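Local coordinates for protein alpha-glucosidase YIHQ (Escherichia coli, PDB 5AEG) that hydrolyses sulfoquinovosyl diacylglycerides and simple sulfoquinovosides such as sulfoquinovosyl glycerol, releasing sulfoquinovose for sulfoglycolysis, at residues R27-H32 with L119-Q124; P125-Y130 with F187-K192; Y353-A358 with T412-H417; E381-F386 with W433-Y438. All coordinates share one frame; numbering follows the deposited sequence.

Interaction 1 (R27-H32 with L119-Q124)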
# COMPACT_ATOMS: atom_id res chain seq x y z
N ARG A 27 14.51 20.17 16.69
CA ARG A 27 13.34 19.42 17.16
C ARG A 27 13.74 18.64 18.43
O ARG A 27 14.74 17.96 18.43
CB ARG A 27 13.01 18.35 16.07
CG ARG A 27 12.32 18.86 14.84
CD ARG A 27 13.12 19.77 13.95
NE ARG A 27 12.51 19.89 12.61
CZ ARG A 27 13.06 20.52 11.57
NH1 ARG A 27 14.23 21.12 11.68
NH2 ARG A 27 12.45 20.51 10.40
N LEU A 28 12.95 18.73 19.46
CA LEU A 28 13.16 17.97 20.64
C LEU A 28 12.73 16.51 20.33
O LEU A 28 11.56 16.29 20.08
CB LEU A 28 12.30 18.52 21.75
CG LEU A 28 12.34 17.78 23.10
CD1 LEU A 28 13.77 17.82 23.63
CD2 LEU A 28 11.39 18.27 24.13
N ILE A 29 13.67 15.59 20.32
CA ILE A 29 13.50 14.15 20.00
C ILE A 29 13.35 13.25 21.24
O ILE A 29 12.40 12.45 21.29
CB ILE A 29 14.63 13.62 19.07
CG1 ILE A 29 14.64 14.33 17.69
CG2 ILE A 29 14.49 12.14 18.76
CD1 ILE A 29 13.39 14.29 16.81
N LEU A 30 14.25 13.42 22.25
CA LEU A 30 14.22 12.63 23.50
C LEU A 30 14.35 13.52 24.73
O LEU A 30 15.14 14.49 24.70
CB LEU A 30 15.39 11.66 23.55
CG LEU A 30 15.63 10.69 22.42
CD1 LEU A 30 16.96 9.95 22.57
CD2 LEU A 30 14.49 9.66 22.38
N THR A 31 13.55 13.25 25.75
CA THR A 31 13.77 13.80 27.09
C THR A 31 13.62 12.64 28.05
O THR A 31 12.80 11.78 27.85
CB THR A 31 12.69 14.74 27.55
OG1 THR A 31 11.46 14.04 27.47
CG2 THR A 31 12.62 15.86 26.64
N HIS A 32 14.44 12.64 29.09
CA HIS A 32 14.56 11.52 30.05
C HIS A 32 14.90 12.10 31.40
O HIS A 32 15.85 12.87 31.51
CB HIS A 32 15.71 10.61 29.68
CG HIS A 32 15.97 9.53 30.68
ND1 HIS A 32 15.30 8.32 30.67
CD2 HIS A 32 16.85 9.45 31.71
CE1 HIS A 32 15.72 7.56 31.66
NE2 HIS A 32 16.67 8.21 32.30
N LEU A 119 9.94 2.84 23.62
CA LEU A 119 10.68 4.06 23.57
C LEU A 119 9.76 5.20 23.32
O LEU A 119 8.97 5.13 22.38
CB LEU A 119 11.71 3.95 22.46
CG LEU A 119 12.52 5.22 22.15
CD1 LEU A 119 13.59 5.51 23.24
CD2 LEU A 119 13.24 5.07 20.81
N ARG A 120 9.84 6.25 24.16
CA ARG A 120 9.09 7.49 23.96
C ARG A 120 9.93 8.58 23.29
O ARG A 120 11.08 8.93 23.68
CB ARG A 120 8.40 8.02 25.24
CG ARG A 120 7.56 7.02 25.97
CD ARG A 120 6.85 7.59 27.17
NE ARG A 120 5.87 6.64 27.64
CZ ARG A 120 5.11 6.87 28.71
NH1 ARG A 120 5.26 7.97 29.40
NH2 ARG A 120 4.22 6.00 29.09
N LEU A 121 9.33 9.13 22.25
CA LEU A 121 9.79 10.28 21.58
C LEU A 121 9.01 11.50 22.01
O LEU A 121 7.80 11.49 22.17
CB LEU A 121 9.68 10.12 20.04
CG LEU A 121 10.31 8.87 19.43
CD1 LEU A 121 10.09 8.92 17.92
CD2 LEU A 121 11.78 8.79 19.72
N ALA A 122 9.71 12.61 22.26
CA ALA A 122 9.03 13.80 22.70
C ALA A 122 8.08 14.26 21.50
O ALA A 122 8.43 14.09 20.35
CB ALA A 122 10.04 14.89 23.00
N ALA A 123 6.97 14.86 21.84
CA ALA A 123 6.09 15.49 20.89
C ALA A 123 5.38 16.68 21.43
O ALA A 123 5.34 16.87 22.62
CB ALA A 123 5.03 14.45 20.47
N GLN A 124 4.66 17.40 20.54
CA GLN A 124 3.77 18.51 20.96
C GLN A 124 2.32 18.19 20.70
O GLN A 124 2.01 17.53 19.72
CB GLN A 124 4.09 19.81 20.22
CG GLN A 124 5.53 20.30 20.31
CD GLN A 124 5.89 21.29 19.15
OE1 GLN A 124 5.29 21.29 17.97
NE2 GLN A 124 6.86 22.14 19.44
O HOH W 1 11.50 11.14 25.09

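Interaction 2 (P125-Y130 with F187-K192)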
# COMPACT_ATOMS: atom_id res chain seq x y z
N PRO A 125 1.42 18.67 21.55
CA PRO A 125 0.03 18.35 21.38
C PRO A 125 -0.55 18.68 20.00
O PRO A 125 -1.41 17.97 19.57
CB PRO A 125 -0.68 19.17 22.46
CG PRO A 125 0.36 19.25 23.53
CD PRO A 125 1.62 19.47 22.78
N GLU A 126 -0.08 19.74 19.36
CA GLU A 126 -0.59 20.15 18.02
C GLU A 126 -0.06 19.34 16.81
O GLU A 126 -0.54 19.50 15.68
CB GLU A 126 -0.27 21.62 17.75
CG GLU A 126 1.19 21.92 17.70
CD GLU A 126 1.79 22.35 19.11
OE1 GLU A 126 1.24 22.06 20.22
OE2 GLU A 126 2.84 23.00 19.06
N ASP A 127 0.93 18.48 17.01
CA ASP A 127 1.54 17.84 15.89
C ASP A 127 0.53 16.88 15.20
O ASP A 127 -0.21 16.20 15.89
CB ASP A 127 2.76 17.02 16.31
CG ASP A 127 3.89 17.85 16.91
OD1 ASP A 127 3.97 19.07 16.65
OD2 ASP A 127 4.78 17.23 17.53
N HIS A 128 0.59 16.78 13.88
CA HIS A 128 -0.04 15.66 13.16
C HIS A 128 1.00 14.69 12.75
O HIS A 128 2.22 15.01 12.64
CB HIS A 128 -0.85 16.18 11.92
CG HIS A 128 -1.80 17.27 12.26
ND1 HIS A 128 -3.07 17.04 12.75
CD2 HIS A 128 -1.65 18.63 12.24
CE1 HIS A 128 -3.70 18.20 12.95
NE2 HIS A 128 -2.85 19.18 12.68
N ILE A 129 0.54 13.48 12.36
CA ILE A 129 1.42 12.41 12.04
C ILE A 129 0.82 11.68 10.80
O ILE A 129 -0.39 11.37 10.80
CB ILE A 129 1.51 11.43 13.21
CG1 ILE A 129 2.22 12.02 14.48
CG2 ILE A 129 2.27 10.19 12.81
CD1 ILE A 129 3.70 12.30 14.23
N TYR A 130 1.66 11.39 9.85
CA TYR A 130 1.21 10.75 8.61
C TYR A 130 2.15 9.59 8.28
O TYR A 130 3.33 9.55 8.70
CB TYR A 130 1.23 11.76 7.45
CG TYR A 130 0.45 12.95 7.74
CD1 TYR A 130 -0.92 12.98 7.60
CD2 TYR A 130 1.08 14.10 8.22
CE1 TYR A 130 -1.67 14.10 7.97
CE2 TYR A 130 0.37 15.23 8.56
CZ TYR A 130 -1.01 15.23 8.46
OH TYR A 130 -1.76 16.31 8.78
N PHE A 187 7.16 7.14 9.69
CA PHE A 187 6.15 8.17 9.85
C PHE A 187 6.79 9.56 9.64
O PHE A 187 8.04 9.70 9.64
CB PHE A 187 5.35 8.08 11.18
CG PHE A 187 6.10 8.38 12.43
CD1 PHE A 187 6.76 7.37 13.12
CD2 PHE A 187 6.20 9.69 12.94
CE1 PHE A 187 7.41 7.64 14.30
CE2 PHE A 187 6.90 9.93 14.08
CZ PHE A 187 7.49 8.91 14.75
N VAL A 188 5.91 10.49 9.33
CA VAL A 188 6.21 11.93 9.16
C VAL A 188 5.46 12.68 10.21
O VAL A 188 4.25 12.54 10.40
CB VAL A 188 5.77 12.43 7.80
CG1 VAL A 188 5.80 13.93 7.66
CG2 VAL A 188 6.66 11.86 6.78
N SER A 189 6.16 13.63 10.83
CA SER A 189 5.55 14.53 11.78
C SER A 189 5.47 15.96 11.17
O SER A 189 6.35 16.35 10.38
CB SER A 189 6.51 14.65 13.03
OG SER A 189 6.06 15.76 13.86
N THR A 190 4.51 16.73 11.66
CA THR A 190 4.41 18.15 11.26
C THR A 190 5.50 19.05 11.90
O THR A 190 5.52 20.21 11.57
CB THR A 190 3.03 18.71 11.42
OG1 THR A 190 2.52 18.56 12.73
CG2 THR A 190 2.06 18.02 10.36
N GLN A 191 6.37 18.50 12.77
CA GLN A 191 7.69 19.17 13.08
C GLN A 191 8.66 19.03 11.95
O GLN A 191 9.81 19.38 12.05
CB GLN A 191 8.22 18.57 14.37
CG GLN A 191 7.31 18.89 15.55
CD GLN A 191 7.99 18.70 16.92
OE1 GLN A 191 9.15 18.96 17.07
NE2 GLN A 191 7.26 18.18 17.88
N LYS A 192 8.21 18.43 10.81
CA LYS A 192 8.94 18.30 9.59
C LYS A 192 10.18 17.41 9.69
O LYS A 192 11.34 17.81 9.41
CB LYS A 192 9.23 19.69 8.96
CG LYS A 192 7.99 20.31 8.37
CD LYS A 192 8.30 21.65 7.69
CE LYS A 192 7.05 22.27 7.10
NZ LYS A 192 7.45 23.55 6.42
O HOH W 2 5.91 15.06 16.53
O HOH W 3 3.33 20.47 14.44

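Interaction 3 (Y353-A358 with T412-H417)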
# COMPACT_ATOMS: atom_id res chain seq x y z
N TYR A 353 12.49 -26.11 -2.24
CA TYR A 353 12.17 -24.67 -2.47
C TYR A 353 10.98 -24.13 -1.62
O TYR A 353 10.66 -22.90 -1.68
CB TYR A 353 11.87 -24.44 -3.97
CG TYR A 353 13.05 -24.60 -4.96
CD1 TYR A 353 14.36 -24.62 -4.52
CD2 TYR A 353 12.83 -24.72 -6.34
CE1 TYR A 353 15.42 -24.74 -5.40
CE2 TYR A 353 13.89 -24.86 -7.23
CZ TYR A 353 15.19 -24.86 -6.73
OH TYR A 353 16.30 -24.96 -7.49
N LEU A 354 10.32 -25.00 -0.84
CA LEU A 354 9.22 -24.64 0.04
C LEU A 354 9.66 -24.37 1.46
O LEU A 354 10.68 -24.89 1.91
CB LEU A 354 8.14 -25.70 0.01
CG LEU A 354 7.53 -26.00 -1.37
CD1 LEU A 354 6.52 -27.13 -1.31
CD2 LEU A 354 6.83 -24.77 -1.95
N ALA A 355 8.95 -23.47 2.14
CA ALA A 355 9.09 -23.31 3.56
C ALA A 355 8.72 -24.59 4.23
O ALA A 355 7.87 -25.34 3.74
CB ALA A 355 8.15 -22.22 4.08
N LYS A 356 9.24 -24.81 5.43
CA LYS A 356 8.85 -25.99 6.23
C LYS A 356 8.04 -25.73 7.46
O LYS A 356 7.89 -24.59 7.92
CB LYS A 356 10.13 -26.72 6.62
CG LYS A 356 10.61 -27.58 5.45
CD LYS A 356 12.04 -27.32 5.06
CE LYS A 356 12.55 -28.42 4.12
NZ LYS A 356 11.56 -29.08 3.22
N ASP A 357 7.46 -26.80 7.98
CA ASP A 357 6.73 -26.79 9.23
C ASP A 357 7.62 -27.33 10.36
O ASP A 357 8.79 -27.61 10.12
CB ASP A 357 5.36 -27.45 9.12
CG ASP A 357 5.38 -28.97 8.92
OD1 ASP A 357 6.42 -29.64 9.06
OD2 ASP A 357 4.25 -29.45 8.64
N ALA A 358 7.12 -27.31 11.59
CA ALA A 358 7.98 -27.60 12.77
C ALA A 358 8.51 -29.04 12.67
O ALA A 358 9.70 -29.29 12.89
CB ALA A 358 7.21 -27.40 14.07
N THR A 412 3.18 -17.67 10.60
CA THR A 412 4.20 -17.47 11.63
C THR A 412 4.78 -18.73 12.26
O THR A 412 5.71 -18.66 13.10
CB THR A 412 3.67 -16.55 12.73
OG1 THR A 412 2.27 -16.79 12.95
CG2 THR A 412 3.85 -15.13 12.27
N ASP A 413 4.30 -19.87 11.82
CA ASP A 413 4.86 -21.20 12.20
C ASP A 413 5.53 -21.89 11.01
O ASP A 413 5.66 -23.11 11.01
CB ASP A 413 3.79 -22.06 12.87
CG ASP A 413 2.65 -22.36 12.00
OD1 ASP A 413 2.60 -21.82 10.88
OD2 ASP A 413 1.74 -23.09 12.42
N THR A 414 5.99 -21.10 10.01
CA THR A 414 6.92 -21.61 9.02
C THR A 414 8.34 -21.53 9.56
O THR A 414 8.62 -20.73 10.47
CB THR A 414 6.91 -20.79 7.71
OG1 THR A 414 7.08 -19.39 8.04
CG2 THR A 414 5.61 -21.03 6.96
N TYR A 415 9.21 -22.36 8.95
CA TYR A 415 10.62 -22.43 9.21
C TYR A 415 11.27 -22.18 7.88
O TYR A 415 10.98 -22.87 6.90
CB TYR A 415 11.01 -23.80 9.81
CG TYR A 415 10.46 -23.91 11.17
CD1 TYR A 415 9.15 -24.24 11.35
CD2 TYR A 415 11.21 -23.53 12.29
CE1 TYR A 415 8.58 -24.23 12.61
CE2 TYR A 415 10.66 -23.55 13.55
CZ TYR A 415 9.34 -23.89 13.69
OH TYR A 415 8.73 -23.94 14.90
N LEU A 416 12.15 -21.18 7.88
CA LEU A 416 12.71 -20.61 6.71
C LEU A 416 14.17 -20.96 6.55
O LEU A 416 14.88 -21.10 7.55
CB LEU A 416 12.60 -19.08 6.77
CG LEU A 416 11.11 -18.74 6.87
CD1 LEU A 416 10.86 -17.43 7.49
CD2 LEU A 416 10.42 -18.97 5.52
N HIS A 417 14.59 -20.99 5.29
CA HIS A 417 15.94 -21.35 4.89
C HIS A 417 17.02 -20.47 5.49
O HIS A 417 18.09 -20.97 5.79
CB HIS A 417 16.07 -21.31 3.41
CG HIS A 417 17.34 -21.88 2.88
ND1 HIS A 417 18.47 -21.12 2.68
CD2 HIS A 417 17.66 -23.14 2.50
CE1 HIS A 417 19.44 -21.89 2.21
NE2 HIS A 417 18.97 -23.11 2.08
O HOH W 4 4.95 -25.58 11.90

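Interaction 4 (E381-F386 with W433-Y438)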
# COMPACT_ATOMS: atom_id res chain seq x y z
N GLU A 381 18.09 -20.25 -4.06
CA GLU A 381 17.80 -21.00 -5.27
C GLU A 381 16.30 -21.00 -5.56
O GLU A 381 15.90 -20.98 -6.71
CB GLU A 381 18.29 -22.45 -5.13
CG GLU A 381 19.80 -22.56 -5.00
CD GLU A 381 20.19 -23.90 -4.41
OE1 GLU A 381 19.64 -24.95 -4.86
OE2 GLU A 381 21.05 -23.90 -3.50
N ALA A 382 15.49 -21.04 -4.50
CA ALA A 382 14.03 -20.98 -4.68
C ALA A 382 13.62 -19.60 -5.27
O ALA A 382 12.77 -19.52 -6.17
CB ALA A 382 13.33 -21.24 -3.38
N TYR A 383 14.27 -18.54 -4.76
CA TYR A 383 14.09 -17.15 -5.23
C TYR A 383 14.43 -17.02 -6.68
O TYR A 383 13.60 -16.53 -7.46
CB TYR A 383 14.90 -16.19 -4.38
CG TYR A 383 14.79 -14.75 -4.76
CD1 TYR A 383 15.57 -14.21 -5.76
CD2 TYR A 383 13.90 -13.91 -4.11
CE1 TYR A 383 15.51 -12.88 -6.11
CE2 TYR A 383 13.80 -12.56 -4.46
CZ TYR A 383 14.59 -12.03 -5.45
OH TYR A 383 14.48 -10.69 -5.79
N ALA A 384 15.63 -17.51 -7.05
CA ALA A 384 16.08 -17.59 -8.46
C ALA A 384 15.14 -18.35 -9.35
O ALA A 384 14.84 -17.90 -10.48
CB ALA A 384 17.49 -18.23 -8.57
N TRP A 385 14.69 -19.48 -8.84
CA TRP A 385 13.76 -20.37 -9.54
C TRP A 385 12.44 -19.67 -9.83
O TRP A 385 11.91 -19.78 -10.90
CB TRP A 385 13.47 -21.60 -8.69
CG TRP A 385 12.29 -22.50 -9.11
CD1 TRP A 385 12.21 -23.35 -10.19
CD2 TRP A 385 11.03 -22.60 -8.45
NE1 TRP A 385 10.99 -23.98 -10.21
CE2 TRP A 385 10.25 -23.53 -9.16
CE3 TRP A 385 10.50 -22.03 -7.29
CZ2 TRP A 385 8.98 -23.88 -8.77
CZ3 TRP A 385 9.24 -22.38 -6.90
CH2 TRP A 385 8.49 -23.29 -7.64
N PHE A 386 11.86 -19.05 -8.81
CA PHE A 386 10.56 -18.41 -8.96
C PHE A 386 10.67 -17.18 -9.84
O PHE A 386 9.78 -16.91 -10.64
CB PHE A 386 9.97 -18.09 -7.57
CG PHE A 386 8.48 -18.11 -7.55
CD1 PHE A 386 7.79 -19.20 -8.01
CD2 PHE A 386 7.76 -17.02 -7.11
CE1 PHE A 386 6.42 -19.26 -7.92
CE2 PHE A 386 6.38 -17.04 -7.11
CZ PHE A 386 5.69 -18.15 -7.48
N TRP A 433 9.03 -10.40 -1.95
CA TRP A 433 8.19 -10.76 -3.12
C TRP A 433 8.22 -9.71 -4.20
O TRP A 433 8.40 -10.02 -5.38
CB TRP A 433 6.79 -11.14 -2.59
CG TRP A 433 5.71 -11.38 -3.58
CD1 TRP A 433 4.44 -10.95 -3.46
CD2 TRP A 433 5.76 -12.20 -4.75
NE1 TRP A 433 3.67 -11.46 -4.49
CE2 TRP A 433 4.48 -12.16 -5.34
CE3 TRP A 433 6.79 -12.88 -5.41
CZ2 TRP A 433 4.18 -12.80 -6.54
CZ3 TRP A 433 6.49 -13.56 -6.59
CH2 TRP A 433 5.17 -13.50 -7.15
N ALA A 434 8.14 -8.43 -3.81
CA ALA A 434 8.24 -7.36 -4.74
C ALA A 434 9.64 -7.38 -5.48
O ALA A 434 9.70 -7.20 -6.71
CB ALA A 434 8.03 -5.99 -4.05
N LYS A 435 10.69 -7.64 -4.74
CA LYS A 435 12.03 -7.64 -5.34
C LYS A 435 12.12 -8.73 -6.42
O LYS A 435 12.75 -8.51 -7.45
CB LYS A 435 13.09 -7.89 -4.26
CG LYS A 435 14.53 -7.65 -4.70
CD LYS A 435 15.53 -7.96 -3.57
CE LYS A 435 16.84 -7.23 -3.85
NZ LYS A 435 17.98 -8.02 -3.44
N CYS A 436 11.46 -9.87 -6.17
CA CYS A 436 11.48 -11.01 -7.11
C CYS A 436 10.88 -10.59 -8.44
O CYS A 436 11.45 -10.83 -9.56
CB CYS A 436 10.72 -12.18 -6.50
SG CYS A 436 10.81 -13.75 -7.42
N ASN A 437 9.76 -9.88 -8.36
CA ASN A 437 9.13 -9.30 -9.53
C ASN A 437 10.00 -8.25 -10.25
O ASN A 437 10.19 -8.30 -11.49
CB ASN A 437 7.73 -8.74 -9.14
CG ASN A 437 6.69 -9.85 -8.90
OD1 ASN A 437 6.01 -10.31 -9.84
ND2 ASN A 437 6.53 -10.26 -7.64
N TYR A 438 10.50 -7.28 -9.47
CA TYR A 438 11.30 -6.19 -10.00
C TYR A 438 12.54 -6.77 -10.71
O TYR A 438 12.85 -6.36 -11.80
CB TYR A 438 11.75 -5.30 -8.83
CG TYR A 438 12.65 -4.20 -9.20
CD1 TYR A 438 12.14 -3.00 -9.62
CD2 TYR A 438 14.06 -4.38 -9.19
CE1 TYR A 438 12.99 -1.97 -9.99
CE2 TYR A 438 14.91 -3.34 -9.55
CZ TYR A 438 14.37 -2.15 -9.95
OH TYR A 438 15.20 -1.13 -10.33

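Interaction 1 (R27-H32 with L119-Q124)
I29 O accepts a hydrogen bond from A122 N out of a kink in its own strand: I29 and L30 share a single partner, L22 of strand 20-24, which makes a classic beta bulge. Strand 27-32 is an outer strand of the small antiparallel sheet at the start of the chain, and here it lies against the end of strand 116-122 in the galactose mutarotase-like beta sandwich. The two strands run 135° apart, and the direct polar link is that one bond, 2.9 Å from A122 N to I29 O and fairly straight at 160°, with the donor above the carbonyl plane. The same oxygen takes a CA-H...O contact from L121 CA at 3.4 Å. Further along, where the strands diverge, a water fills in: T31 N donates to it over 3.0 Å, and it lies 2.7 Å from R120 O, to which it can donate. A122 turns its methyl at strand 27-32, and CB rests 3.7 Å from L28 CG. L30 starts out pointing away, but CG sits beside the backbone N (chi1 -54°), and the branch that follows comes back to strand 116-122. I29 and L121 both pack on F226 of strand 221-228. The R120 side chain instead leads off to a salt bridge with E214 and a cation-pi contact with Y212. L30 and L121 cross at a slant, their CD2 methyls 3.9 Å apart; L30 CD2 also lies 4.3 Å from L119 CD1 and 3.7 Å from R120 O.

Interaction 2 (P125-Y130 with F187-K192)
D127 OD2 receives Q191 NE2 at 2.7 Å on its syn lone pair, the bond nearly straight (166°) and in the plane of the amide, although carboxylate and amide planes are turned 58° apart. This network closes the end of an antiparallel ladder between strands 129-133 and 186-189 in the galactose mutarotase-like beta sandwich. The carboxylate is gripped from several quarters: OD2 also accepts from Q124 N and from a water 2.6 Å away that reaches S189 OG, while a second water joins OD1 to T190 OG1. An alanine at D127 would probably leave Q191 NE2 and Q124 N without this shared acceptor and both waters without one end of their bridges. T190 holds OG1 between its backbone N and carbonyl carbon (chi1 56°), where it accepts from H128 N at 2.9 Å, and T190 N returns a bond to H128 O. S189 OG accepts from Q191 N, an ST turn that bends the chain as the strand ends. The ladder proper is Y130 with V188, a hydrogen-bonded pair with V188 N to Y130 O at 2.8 Å, followed by the non-hydrogen-bonded pair I129 and S189. H128 ND1 is held by D140 and Y130 OH by Y601 O. In the packing, I129 CD1 lies 3.8 Å from F187 CD2, and T190 CG2 meets the edge of the Y130 ring, 3.7 Å from CE2.

Interaction 3 (Y353-A358 with T412-H417)
The ring of Y415 has K356 O and a bound water at its edge, near its plane, while the backbone of D357 and A358 approaches it obliquely. This is where two loops of the family 31 TIM-barrel domain meet: one follows helix 343-351, the other connects strand 401-404 to helix 422-444. They are joined by a single antiparallel bridge, the hydrogen-bonded pair K356 and Y415. The Y415 ring meets the backbone of segment 353-358, with CD1 3.6 Å from D357 C and CE1 3.4 Å from A358 CA. Its CG stands beside the Y415 backbone N (chi1 -69°), on the way to the D357 and A358 backbone. Of the two bonds of the bridge, K356 N to Y415 O is the straighter (3.0 Å, 167°) and lies in the carbonyl plane; Y415 N to K356 O is 2.8 Å long, more bent at 146°, its donor tilted from the plane. K356 O also receives T414 CA in a CA-H...O contact. The water at the ring edge carries the pairing one step further, accepting from A358 N at 2.8 Å and donating to D413 O at 2.7 Å. The polar ends lead elsewhere: K356 NZ forms a salt bridge with D362, and D413 OD1 is bonded to Y363 OH. Among the apolar groups, the buried A355 has its CB 4.0 Å from T414 CG2 and 4.2 Å from L416 CD2.

Interaction 4 (E381-F386 with W433-Y438)
Y383 lays one ring face against C436, whose SG stands 4.5 Å from the ring centroid and close to the ring normal, a cysteine sulfur-aromatic contact. The Y383 CG is anti to its backbone N (chi1 -180°), and beyond it the ring reaches across to the second helix, where CE2 meets C436 CB at 3.7 Å. The hydroxyl ends on the backbone of that helix beside K435, with OH 3.2 Å from K435 CG; its hydrogen bond is to E439 OE1, one turn further on. An alanine in place of Y383 would probably leave E439 without this hydroxyl and open a gap beside C436 where the ring had lain. F386 makes the second aromatic contact. Its CE2 comes within 3.5 Å of W433 CZ3, the two rings meeting obliquely with their planes 40° apart. C436 SG also lies at the edge of the F386 ring; the same sulfur thus meets the Y383 ring over a face and the F386 ring at its edge. In the next shell, N437 ND2 donates to W433 O at 2.9 Å and stands over one face of the indole, 3.2 Å above its plane and displaced toward the rim, while N437 OD1 accepts from W402 NE1. The indole is fixed at its far side by the bond from W433 NE1 to the backbone O of D405, the catalytic nucleophile. Segments 381-386 and 433-438 run 48° apart; of their parent helices, 380-395 precedes and 422-444 follows strand 401-404, the packing of neighbouring outer helices in a TIM barrel, here just behind the active site.

Overall arrangement
Interactions 1 and 2 are neighbours in the beta-rich N-terminal part, their centres about 13 Å apart: R27 NE reaches Q191 O at 2.8 Å, probably a hydrogen bond, and L121 packs against F187. Interactions 3 and 4 belong to the TIM-barrel domain, with centres about 17 Å apart and segments that alternate along the chain. They touch where Y353 lies on helix 380-395, its CE2 3.4 Å from W385 CG. The two groups are well separated, the centres of interactions 2 and 4 lying about 36 Å apart. Interaction 4 is nearest the catalytic site: the W433 side chain is about 6 Å from that of the nucleophile D405, whereas the other three lie away from the annotated sites.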